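Local coordinates for endo-1,4-beta-xylanase C (Paenibacillus barcinonensis, PDB 4XUR), which hydrolyses internal beta-1,4-xylosidic linkages of xylan and is represented here by its second CBM22 module, a xylan-binding domain in complex with xylotetraose, at residues Ser40-Asn45 / Pro163-Asp168; Asp19-Asn24 / His44-Ser49; Arg55-His60 / Pro149-Ser154. One frame throughout, in Å; residues are numbered along the deposited sequence.

In the fold
The three contacts mark two separate sites of one beta-sandwich xylan-binding module. Interactions 1 and 2 have centres about 7 Å apart, share His44 and Asn45, and together enclose a single calcium ion: interaction 1 supplies Asp167, while interaction 2 supplies Asp19, Glu21, Ser46 and Arg48. Interaction 3 joins two loops beside the bound xylo-oligosaccharide, with Tyr59 and Trp150 against the sugar. Its centre lies about 22 Å from that of interaction 1 and about 27 Å from that of interaction 2, on the opposite side of the chain's centre from the latter. Residues 163-168 bridge the gap: Phe164 CE2 packs 3.5 Å from Arg55 NE, while Asp167 on the same strand binds the metal.

Interaction 1 (Ser40-Asn45 / Pro163-Asp168); sequences SGIGHN and PFYVDD. With CA (calcium ion), chain G.
In Ile42 the CG2 methyl is anti to the backbone N, which carries it over the ring of Tyr165; in Asp167 it is CG that stands anti to the backbone N (chi1 -156°), on the side of the calcium ion and His44 N. The methyl sits over one ring face of Tyr165, CG2 lying 3.5 Å from CD2 and displaced toward the rim, a CH-pi contact in which the two side chains cross at about a right angle. The phenol OH is engaged elsewhere, with Lys51. At the polar end, Asp167 chelates the calcium ion through both carboxylate oxygens, OD1 and OD2 each at 2.5 Å. OD2 also accepts a hydrogen bond from His44 N (2.8 Å), taken on its anti lone pair, away from OD1. Gripped by the metal and by a backbone N-H, the carboxylate is probably held against rotation. Asp168 meets the imidazole at its edge: OD2 lies 3.0 Å from His44 CD2, in the ring plane, with the carboxylate turned 78° from the ring. The other oxygen, OD1, accepts from a water at 2.8 Å that is itself a calcium ligand, making Asp168 a second-shell residue of the site. The loop 40-45 connects strands 35-40 and 48-53 and packs against strand 164-173. That strand pairs with 48-53 through Val166 and Leu50, and with 75-83 through Tyr165 and Asp167, bonded to Met83 and Trp81. The His44 ring stacks on Trp81, tying the loop to strand 75-83 as well.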
loop_
_atom_site.group_PDB
_atom_site.type_symbol
_atom_site.label_atom_id
_atom_site.label_comp_id
_atom_site.label_asym_id
_atom_site.label_seq_id
_atom_site.Cartn_x
_atom_site.Cartn_y
_atom_site.Cartn_z
ATOM N N SER A 40 6.111 12.435 -12.318
ATOM C CA SER A 40 7.527 12.428 -12.558
ATOM C C SER A 40 8.217 13.627 -11.865
ATOM O O SER A 40 7.602 14.661 -11.623
ATOM C CB SER A 40 7.816 12.405 -14.081
ATOM O OG SER A 40 7.637 13.711 -14.624
ATOM N N GLY A 41 9.488 13.458 -11.568
ATOM C CA GLY A 41 10.269 14.414 -10.795
ATOM C C GLY A 41 10.240 14.197 -9.317
ATOM O O GLY A 41 10.846 14.943 -8.554
ATOM N N ILE A 42 9.528 13.137 -8.878
ATOM C CA ILE A 42 9.480 12.734 -7.462
ATOM C C ILE A 42 9.562 11.197 -7.479
ATOM O O ILE A 42 8.739 10.538 -8.136
ATOM C CB ILE A 42 8.169 13.140 -6.753
ATOM C CG1 ILE A 42 8.126 14.673 -6.542
ATOM C CG2 ILE A 42 8.052 12.407 -5.409
ATOM C CD1 ILE A 42 9.051 15.171 -5.474
ATOM N N GLY A 43 10.567 10.668 -6.782
ATOM C CA GLY A 43 10.857 9.259 -6.804
ATOM C C GLY A 43 11.872 8.828 -5.759
ATOM O O GLY A 43 12.593 9.665 -5.237
ATOM N N HIS A 44 11.908 7.528 -5.417
ATOM C CA HIS A 44 12.949 7.000 -4.552
ATOM C C HIS A 44 14.171 6.656 -5.392
ATOM O O HIS A 44 14.157 5.705 -6.171
ATOM C CB HIS A 44 12.508 5.720 -3.758
ATOM C CG HIS A 44 13.604 5.109 -2.944
ATOM N ND1 HIS A 44 14.304 5.780 -1.938
ATOM C CD2 HIS A 44 14.120 3.856 -2.987
ATOM C CE1 HIS A 44 15.187 4.943 -1.397
ATOM N NE2 HIS A 44 15.107 3.785 -2.035
ATOM N N ASN A 45 15.183 7.513 -5.317
ATOM C CA ASN A 45 16.370 7.387 -6.163
ATOM C C ASN A 45 16.002 7.192 -7.656
ATOM O O ASN A 45 16.609 6.392 -8.380
ATOM C CB ASN A 45 17.257 6.232 -5.689
ATOM C CG ASN A 45 17.876 6.434 -4.301
ATOM O OD1 ASN A 45 18.007 5.485 -3.540
ATOM N ND2 ASN A 45 18.290 7.636 -3.983
ATOM N N PRO A 163 -1.464 13.732 1.546
ATOM C CA PRO A 163 -1.031 12.956 0.389
ATOM C C PRO A 163 0.332 12.328 0.620
ATOM O O PRO A 163 1.112 12.817 1.457
ATOM C CB PRO A 163 -0.934 14.002 -0.731
ATOM C CG PRO A 163 -0.590 15.273 0.002
ATOM C CD PRO A 163 -1.319 15.201 1.330
ATOM N N PHE A 164 0.645 11.234 -0.077
ATOM C CA PHE A 164 1.931 10.588 0.065
ATOM C C PHE A 164 2.276 9.733 -1.175
ATOM O O PHE A 164 1.430 9.442 -1.982
ATOM C CB PHE A 164 2.034 9.740 1.346
ATOM C CG PHE A 164 1.108 8.540 1.394
ATOM C CD1 PHE A 164 1.464 7.374 0.796
ATOM C CD2 PHE A 164 -0.097 8.627 2.050
ATOM C CE1 PHE A 164 0.601 6.284 0.846
ATOM C CE2 PHE A 164 -0.943 7.531 2.139
ATOM C CZ PHE A 164 -0.564 6.363 1.508
ATOM N N TYR A 165 3.552 9.430 -1.272
ATOM C CA TYR A 165 4.173 8.722 -2.398
ATOM C C TYR A 165 4.586 7.343 -1.969
ATOM O O TYR A 165 5.017 7.160 -0.844
ATOM C CB TYR A 165 5.449 9.461 -2.878
ATOM C CG TYR A 165 5.177 10.926 -3.244
ATOM C CD1 TYR A 165 5.149 11.912 -2.242
ATOM C CD2 TYR A 165 4.865 11.271 -4.553
ATOM C CE1 TYR A 165 4.879 13.270 -2.580
ATOM C CE2 TYR A 165 4.570 12.592 -4.909
ATOM C CZ TYR A 165 4.612 13.583 -3.898
ATOM O OH TYR A 165 4.321 14.887 -4.231
ATOM N N VAL A 166 4.446 6.368 -2.872
ATOM C CA VAL A 166 5.132 5.082 -2.710
ATOM C C VAL A 166 5.950 4.722 -3.957
ATOM O O VAL A 166 5.636 5.212 -5.041
ATOM C CB VAL A 166 4.182 3.869 -2.428
ATOM C CG1 VAL A 166 3.379 4.104 -1.145
ATOM C CG2 VAL A 166 3.251 3.594 -3.581
ATOM N N ASP A 167 6.986 3.936 -3.777
ATOM C CA ASP A 167 7.896 3.529 -4.857
ATOM C C ASP A 167 8.615 2.225 -4.503
ATOM O O ASP A 167 8.636 1.795 -3.352
ATOM C CB ASP A 167 8.933 4.655 -5.122
ATOM C CG ASP A 167 9.514 4.640 -6.502
ATOM O OD1 ASP A 167 9.058 3.894 -7.419
ATOM O OD2 ASP A 167 10.444 5.460 -6.695
ATOM N N ASP A 168 9.187 1.578 -5.516
ATOM C CA ASP A 168 10.061 0.403 -5.336
ATOM C C ASP A 168 9.392 -0.712 -4.485
ATOM O O ASP A 168 9.977 -1.204 -3.500
ATOM C CB ASP A 168 11.429 0.808 -4.769
ATOM C CG ASP A 168 12.299 1.546 -5.798
ATOM O OD1 ASP A 168 12.065 1.414 -7.047
ATOM O OD2 ASP A 168 13.210 2.297 -5.357
HETATM CA CA CA G . 10.491 4.908 -9.163
HETATM O O HOH W 1 12.179 3.525 -8.864
#

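Interaction 2 (Asp19-Asn24 / His44-Ser49); sequences DFEDGN and HNSNRS. Unlike the reference sequence in segment 19-24: Asp19 (reference Tyr). With CA (calcium ion), chain G.
Glu21 meets Ser46 and Arg48 beside the calcium ion, where their oxygens are adjacent ligands, and here the contact is tightest. The bend of its chain at chi2 (-50°) turns CD back, and from there OE2 binds the metal at 2.4 Å. Asp19 O, Ser46 OG and Arg48 O join it, the last at 2.3 Å. OE2 is also met on its syn side by Arg48 N, 3.1 Å away, in a somewhat bent hydrogen bond. Ser46 OG gives its proton to His44 O, which leaves a lone pair of the hydroxyl oxygen for the metal. Beside the ion, Arg48 CB presses to 3.3 Å from Phe20 O, and Phe20 CB rests near Ser49 CA. Packing is looser on the solvent side: Asp22 and Asn47 are exposed and barely touch the other segment, and the Arg48 guanidinium has Glu21 O over one face, 3.9 Å from CZ, and Gly23 CA at its edge. With Asp167 and a water, the calcium ion has seven oxygen ligands. Glu21 OE2 and Arg48 O stand only 3.0 Å apart, and such crowded oxygens would probably repel one another without the cation, whose charge the carboxylates of Glu21 and Asp167 are likely to balance.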
loop_
_atom_site.group_PDB
_atom_site.type_symbol
_atom_site.label_atom_id
_atom_site.label_comp_id
_atom_site.label_asym_id
_atom_site.label_seq_id
_atom_site.Cartn_x
_atom_site.Cartn_y
_atom_site.Cartn_z
ATOM N N ASP A 19 8.330 -0.103 -9.983
ATOM C CA ASP A 19 9.213 1.050 -9.837
ATOM C C ASP A 19 8.635 2.275 -10.544
ATOM O O ASP A 19 9.164 3.355 -10.394
ATOM C CB ASP A 19 10.656 0.746 -10.280
ATOM C CG ASP A 19 10.742 0.401 -11.791
ATOM O OD1 ASP A 19 9.859 0.783 -12.586
ATOM O OD2 ASP A 19 11.703 -0.253 -12.181
ATOM N N PHE A 20 7.510 2.089 -11.263
ATOM C CA PHE A 20 6.782 3.151 -11.933
ATOM C C PHE A 20 7.549 3.965 -12.977
ATOM O O PHE A 20 7.048 4.962 -13.461
ATOM C CB PHE A 20 6.159 4.131 -10.894
ATOM C CG PHE A 20 5.324 3.399 -9.910
ATOM C CD1 PHE A 20 4.052 2.941 -10.306
ATOM C CD2 PHE A 20 5.776 3.159 -8.677
ATOM C CE1 PHE A 20 3.278 2.195 -9.429
ATOM C CE2 PHE A 20 4.989 2.414 -7.731
ATOM C CZ PHE A 20 3.760 1.954 -8.125
ATOM N N GLU A 21 8.667 3.438 -13.421
ATOM C CA GLU A 21 9.568 4.221 -14.294
ATOM C C GLU A 21 9.062 4.267 -15.711
ATOM O O GLU A 21 9.443 5.199 -16.482
ATOM C CB GLU A 21 10.980 3.676 -14.198
ATOM C CG GLU A 21 11.680 3.943 -12.864
ATOM C CD GLU A 21 11.633 5.405 -12.400
ATOM O OE1 GLU A 21 12.117 6.298 -13.139
ATOM O OE2 GLU A 21 11.132 5.698 -11.281
ATOM N N ASP A 22 8.240 3.279 -16.089
ATOM C CA ASP A 22 7.507 3.289 -17.343
ATOM C C ASP A 22 6.311 4.248 -17.402
ATOM O O ASP A 22 5.647 4.325 -18.447
ATOM C CB ASP A 22 7.043 1.862 -17.714
ATOM C CG ASP A 22 6.146 1.206 -16.644
ATOM O OD1 ASP A 22 5.579 1.930 -15.769
ATOM O OD2 ASP A 22 6.021 -0.042 -16.639
ATOM N N GLY A 23 5.929 4.862 -16.281
ATOM C CA GLY A 23 4.819 5.795 -16.224
ATOM C C GLY A 23 3.447 5.202 -16.096
ATOM O O GLY A 23 2.429 5.915 -16.198
ATOM N N ASN A 24 3.392 3.878 -15.904
ATOM C CA ASN A 24 2.097 3.185 -16.009
ATOM C C ASN A 24 1.506 2.950 -14.660
ATOM O O ASN A 24 2.173 2.444 -13.773
ATOM C CB ASN A 24 2.232 1.832 -16.736
ATOM C CG ASN A 24 2.651 1.986 -18.189
ATOM O OD1 ASN A 24 2.267 2.946 -18.867
ATOM N ND2 ASN A 24 3.457 1.048 -18.657
ATOM N N HIS A 44 11.908 7.528 -5.417
ATOM C CA HIS A 44 12.949 7.000 -4.552
ATOM C C HIS A 44 14.171 6.656 -5.392
ATOM O O HIS A 44 14.157 5.705 -6.171
ATOM C CB HIS A 44 12.508 5.720 -3.758
ATOM C CG HIS A 44 13.604 5.109 -2.944
ATOM N ND1 HIS A 44 14.304 5.780 -1.938
ATOM C CD2 HIS A 44 14.120 3.856 -2.987
ATOM C CE1 HIS A 44 15.187 4.943 -1.397
ATOM N NE2 HIS A 44 15.107 3.785 -2.035
ATOM N N ASN A 45 15.183 7.513 -5.317
ATOM C CA ASN A 45 16.370 7.387 -6.163
ATOM C C ASN A 45 16.002 7.192 -7.656
ATOM O O ASN A 45 16.609 6.392 -8.380
ATOM C CB ASN A 45 17.257 6.232 -5.689
ATOM C CG ASN A 45 17.876 6.434 -4.301
ATOM O OD1 ASN A 45 18.007 5.485 -3.540
ATOM N ND2 ASN A 45 18.290 7.636 -3.983
ATOM N N SER A 46 14.998 7.938 -8.111
ATOM C CA SER A 46 14.459 7.806 -9.461
ATOM C C SER A 46 13.550 8.957 -9.759
ATOM O O SER A 46 13.343 9.815 -8.906
ATOM C CB SER A 46 13.718 6.486 -9.630
ATOM O OG SER A 46 12.654 6.311 -8.654
ATOM N N ASN A 47 12.981 8.943 -10.952
ATOM C CA ASN A 47 12.187 10.035 -11.442
ATOM C C ASN A 47 10.692 9.880 -11.316
ATOM O O ASN A 47 9.938 10.866 -11.448
ATOM C CB ASN A 47 12.568 10.311 -12.923
ATOM C CG ASN A 47 12.002 11.640 -13.437
ATOM O OD1 ASN A 47 12.238 12.702 -12.856
ATOM N ND2 ASN A 47 11.252 11.578 -14.543
ATOM N N ARG A 48 10.212 8.665 -11.046
ATOM C CA ARG A 48 8.773 8.428 -11.013
ATOM C C ARG A 48 8.348 7.605 -9.799
ATOM O O ARG A 48 9.120 6.765 -9.298
ATOM C CB ARG A 48 8.303 7.760 -12.306
ATOM C CG ARG A 48 8.698 8.581 -13.552
ATOM C CD ARG A 48 7.907 8.285 -14.774
ATOM N NE ARG A 48 8.507 8.954 -15.945
ATOM C CZ ARG A 48 8.124 8.772 -17.202
ATOM N NH1 ARG A 48 7.111 7.982 -17.490
ATOM N NH2 ARG A 48 8.756 9.425 -18.167
ATOM N N SER A 49 7.123 7.874 -9.353
ATOM C CA SER A 49 6.565 7.177 -8.166
ATOM C C SER A 49 5.080 7.341 -8.184
ATOM O O SER A 49 4.527 7.983 -9.038
ATOM C CB SER A 49 7.221 7.736 -6.910
ATOM O OG SER A 49 6.882 9.098 -6.708
HETATM CA CA CA G . 10.491 4.908 -9.163
HETATM O O HOH W 1 12.179 3.525 -8.864
#

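Interaction 3 (Arg55-His60 / Pro149-Ser154); sequences RSETYH and PWKQSS. With XYP (beta-D-xylopyranose), chain D; XYP (beta-D-xylopyranose), chain B.
Thr58 and Lys151 bring their CA atoms to 5.2 Å where the type I turn Glu57-His60 passes the loop 149-154, whose peptide between Lys151 and Gln152 is cis. Thr58 CG2 lies 3.3 Å from Pro149 O, and its buried OG1 finds no polar partner. The Tyr59 ring, its CG set between the backbone N and the carbonyl carbon (chi1 63°), is enclosed on several sides. One face carries the chain D xylose, with C3 3.7 Å above the ring centre; Glu57 CB lies against the opposite face, and the end of Lys151 meets the edge, with CE in the ring plane and NZ 3.6 Å from CE2. Trp150 likewise offers one face to the chain B xylose, whose O5 sits toward the rim, and takes Lys151 CB on the other. Tyr59 CD2 lies in the indole plane, 4.0 Å from Trp150 CZ3. Glu57 OE1 makes a long salt bridge of 3.7 Å to Lys151 NZ. An alanine in place of Tyr59 would probably leave the chain D xylose without its aromatic platform and Lys151 CE and NZ without the ring edge they pack against. Within residues 55-60, Arg55 grips His60 O side-on through NE and NH2. Aromatic side chains packed against successive sugars fit a module that binds single glycan chains; here Tyr59 and Trp150, with Arg31, Tyr110, Tyr145 and Glu147, form the xylan-binding site of this CBM22 domain.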
loop_
_atom_site.group_PDB
_atom_site.type_symbol
_atom_site.label_atom_id
_atom_site.label_comp_id
_atom_site.label_asym_id
_atom_site.label_seq_id
_atom_site.Cartn_x
_atom_site.Cartn_y
_atom_site.Cartn_z
ATOM N N ARG A 55 -7.126 12.393 -0.303
ATOM C CA ARG A 55 -7.504 11.431 0.719
ATOM C C ARG A 55 -8.462 12.124 1.708
ATOM O O ARG A 55 -8.199 13.228 2.136
ATOM C CB ARG A 55 -6.267 10.876 1.437
ATOM C CG ARG A 55 -5.188 10.266 0.516
ATOM C CD ARG A 55 -3.911 9.859 1.297
ATOM N NE ARG A 55 -4.199 8.780 2.293
ATOM C CZ ARG A 55 -3.946 8.848 3.594
ATOM N NH1 ARG A 55 -3.397 9.894 4.145
ATOM N NH2 ARG A 55 -4.293 7.810 4.405
ATOM N N SER A 56 -9.554 11.461 2.026
ATOM C CA SER A 56 -10.503 12.023 3.038
ATOM C C SER A 56 -10.899 10.918 4.034
ATOM O O SER A 56 -11.908 11.054 4.766
ATOM C CB SER A 56 -11.721 12.613 2.342
ATOM O OG SER A 56 -12.510 11.695 1.637
ATOM N N GLU A 57 -10.119 9.846 4.058
ATOM C CA GLU A 57 -10.186 8.852 5.104
ATOM C C GLU A 57 -8.773 8.303 5.366
ATOM O O GLU A 57 -7.864 8.419 4.518
ATOM C CB GLU A 57 -11.128 7.696 4.708
ATOM C CG GLU A 57 -12.555 8.034 4.325
ATOM C CD GLU A 57 -13.444 8.516 5.472
ATOM O OE1 GLU A 57 -13.065 8.439 6.642
ATOM O OE2 GLU A 57 -14.570 9.035 5.161
ATOM N N THR A 58 -8.556 7.755 6.568
ATOM C CA THR A 58 -7.241 7.203 6.914
ATOM C C THR A 58 -6.988 6.030 6.004
ATOM O O THR A 58 -5.840 5.746 5.663
ATOM C CB THR A 58 -7.162 6.627 8.372
ATOM O OG1 THR A 58 -8.158 5.602 8.523
ATOM C CG2 THR A 58 -7.364 7.708 9.413
ATOM N N TYR A 59 -8.080 5.351 5.621
ATOM C CA TYR A 59 -7.979 4.134 4.810
ATOM C C TYR A 59 -7.828 4.343 3.283
ATOM O O TYR A 59 -7.659 3.346 2.544
ATOM C CB TYR A 59 -9.145 3.190 5.139
ATOM C CG TYR A 59 -10.519 3.685 4.842
ATOM C CD1 TYR A 59 -11.039 3.637 3.552
ATOM C CD2 TYR A 59 -11.344 4.190 5.868
ATOM C CE1 TYR A 59 -12.332 4.091 3.279
ATOM C CE2 TYR A 59 -12.649 4.634 5.597
ATOM C CZ TYR A 59 -13.127 4.573 4.300
ATOM O OH TYR A 59 -14.421 5.012 3.999
ATOM N N HIS A 60 -7.890 5.580 2.823
ATOM C CA HIS A 60 -7.531 5.915 1.445
ATOM C C HIS A 60 -6.032 5.742 1.233
ATOM O O HIS A 60 -5.216 6.224 2.015
ATOM C CB HIS A 60 -7.977 7.352 1.095
ATOM C CG HIS A 60 -9.435 7.520 1.062
ATOM N ND1 HIS A 60 -10.048 8.758 0.920
ATOM C CD2 HIS A 60 -10.431 6.616 1.097
ATOM C CE1 HIS A 60 -11.362 8.586 0.904
ATOM N NE2 HIS A 60 -11.621 7.300 1.003
ATOM N N PRO A 149 -2.651 5.287 10.082
ATOM C CA PRO A 149 -3.347 4.458 11.130
ATOM C C PRO A 149 -4.841 4.702 11.236
ATOM O O PRO A 149 -5.312 5.799 11.166
ATOM C CB PRO A 149 -2.612 4.894 12.407
ATOM C CG PRO A 149 -1.240 5.240 11.964
ATOM C CD PRO A 149 -1.453 5.915 10.611
ATOM N N TRP A 150 -5.591 3.610 11.412
ATOM C CA TRP A 150 -7.026 3.573 11.391
ATOM C C TRP A 150 -7.770 4.239 12.573
ATOM O O TRP A 150 -7.248 4.200 13.657
ATOM C CB TRP A 150 -7.304 2.057 11.473
ATOM C CG TRP A 150 -8.581 1.730 11.902
ATOM C CD1 TRP A 150 -8.961 1.169 13.133
ATOM C CD2 TRP A 150 -9.743 1.918 11.150
ATOM N NE1 TRP A 150 -10.335 1.018 13.148
ATOM C CE2 TRP A 150 -10.836 1.473 11.940
ATOM C CE3 TRP A 150 -9.988 2.463 9.901
ATOM C CZ2 TRP A 150 -12.136 1.527 11.479
ATOM C CZ3 TRP A 150 -11.235 2.521 9.463
ATOM C CH2 TRP A 150 -12.321 2.047 10.229
ATOM N N LYS A 151 -8.940 4.875 12.430
ATOM C CA LYS A 151 -9.264 5.990 11.502
ATOM C C LYS A 151 -9.738 7.281 12.299
ATOM O O LYS A 151 -8.926 8.185 12.501
ATOM C CB LYS A 151 -10.269 5.620 10.433
ATOM C CG LYS A 151 -10.654 6.824 9.573
ATOM C CD LYS A 151 -11.812 6.585 8.634
ATOM C CE LYS A 151 -12.738 5.453 9.105
ATOM N NZ LYS A 151 -14.175 5.604 8.691
ATOM N N GLN A 152 -10.982 7.486 12.762
ATOM C CA GLN A 152 -12.258 6.863 12.524
ATOM C C GLN A 152 -13.022 8.054 11.924
ATOM O O GLN A 152 -12.842 9.164 12.437
ATOM C CB GLN A 152 -12.883 6.502 13.885
ATOM C CG GLN A 152 -12.054 5.609 14.837
ATOM C CD GLN A 152 -12.015 6.180 16.274
ATOM O OE1 GLN A 152 -11.612 7.338 16.486
ATOM N NE2 GLN A 152 -12.413 5.371 17.255
ATOM N N SER A 153 -13.861 7.840 10.887
ATOM C CA SER A 153 -14.473 8.937 10.038
ATOM C C SER A 153 -14.922 10.081 10.918
ATOM O O SER A 153 -14.585 11.254 10.691
ATOM C CB SER A 153 -15.691 8.455 9.204
ATOM O OG SER A 153 -16.029 9.347 8.138
ATOM N N SER A 154 -15.664 9.722 11.958
ATOM C CA SER A 154 -16.010 10.676 13.012
ATOM C C SER A 154 -14.828 11.561 13.471
ATOM O O SER A 154 -14.981 12.742 13.634
ATOM C CB SER A 154 -16.521 9.890 14.227
ATOM O OG SER A 154 -15.720 8.718 14.408
HETATM C C1 XYP D . -13.419 0.424 3.473
HETATM C C2 XYP D . -14.017 0.428 4.847
HETATM C C3 XYP D . -13.014 0.773 5.906
HETATM C C4 XYP D . -11.770 -0.123 5.741
HETATM C C5 XYP D . -11.265 -0.096 4.307
HETATM O O2 XYP D . -15.124 1.398 4.879
HETATM O O3 XYP D . -13.546 0.563 7.208
HETATM O O4 XYP D . -10.764 0.350 6.586
HETATM O O5 XYP D . -12.293 -0.504 3.421
HETATM C C1 XYP B . -9.953 -0.668 7.128
HETATM C C2 XYP B . -8.560 -0.134 7.464
HETATM C C3 XYP B . -7.698 -1.180 8.159
HETATM C C4 XYP B . -8.485 -1.801 9.337
HETATM C C5 XYP B . -9.884 -2.247 8.901
HETATM O O2 XYP B . -7.894 0.228 6.261
HETATM O O3 XYP B . -6.511 -0.610 8.652
HETATM O O4 XYP B . -7.725 -2.946 9.790
HETATM O O5 XYP B . -10.594 -1.154 8.357
#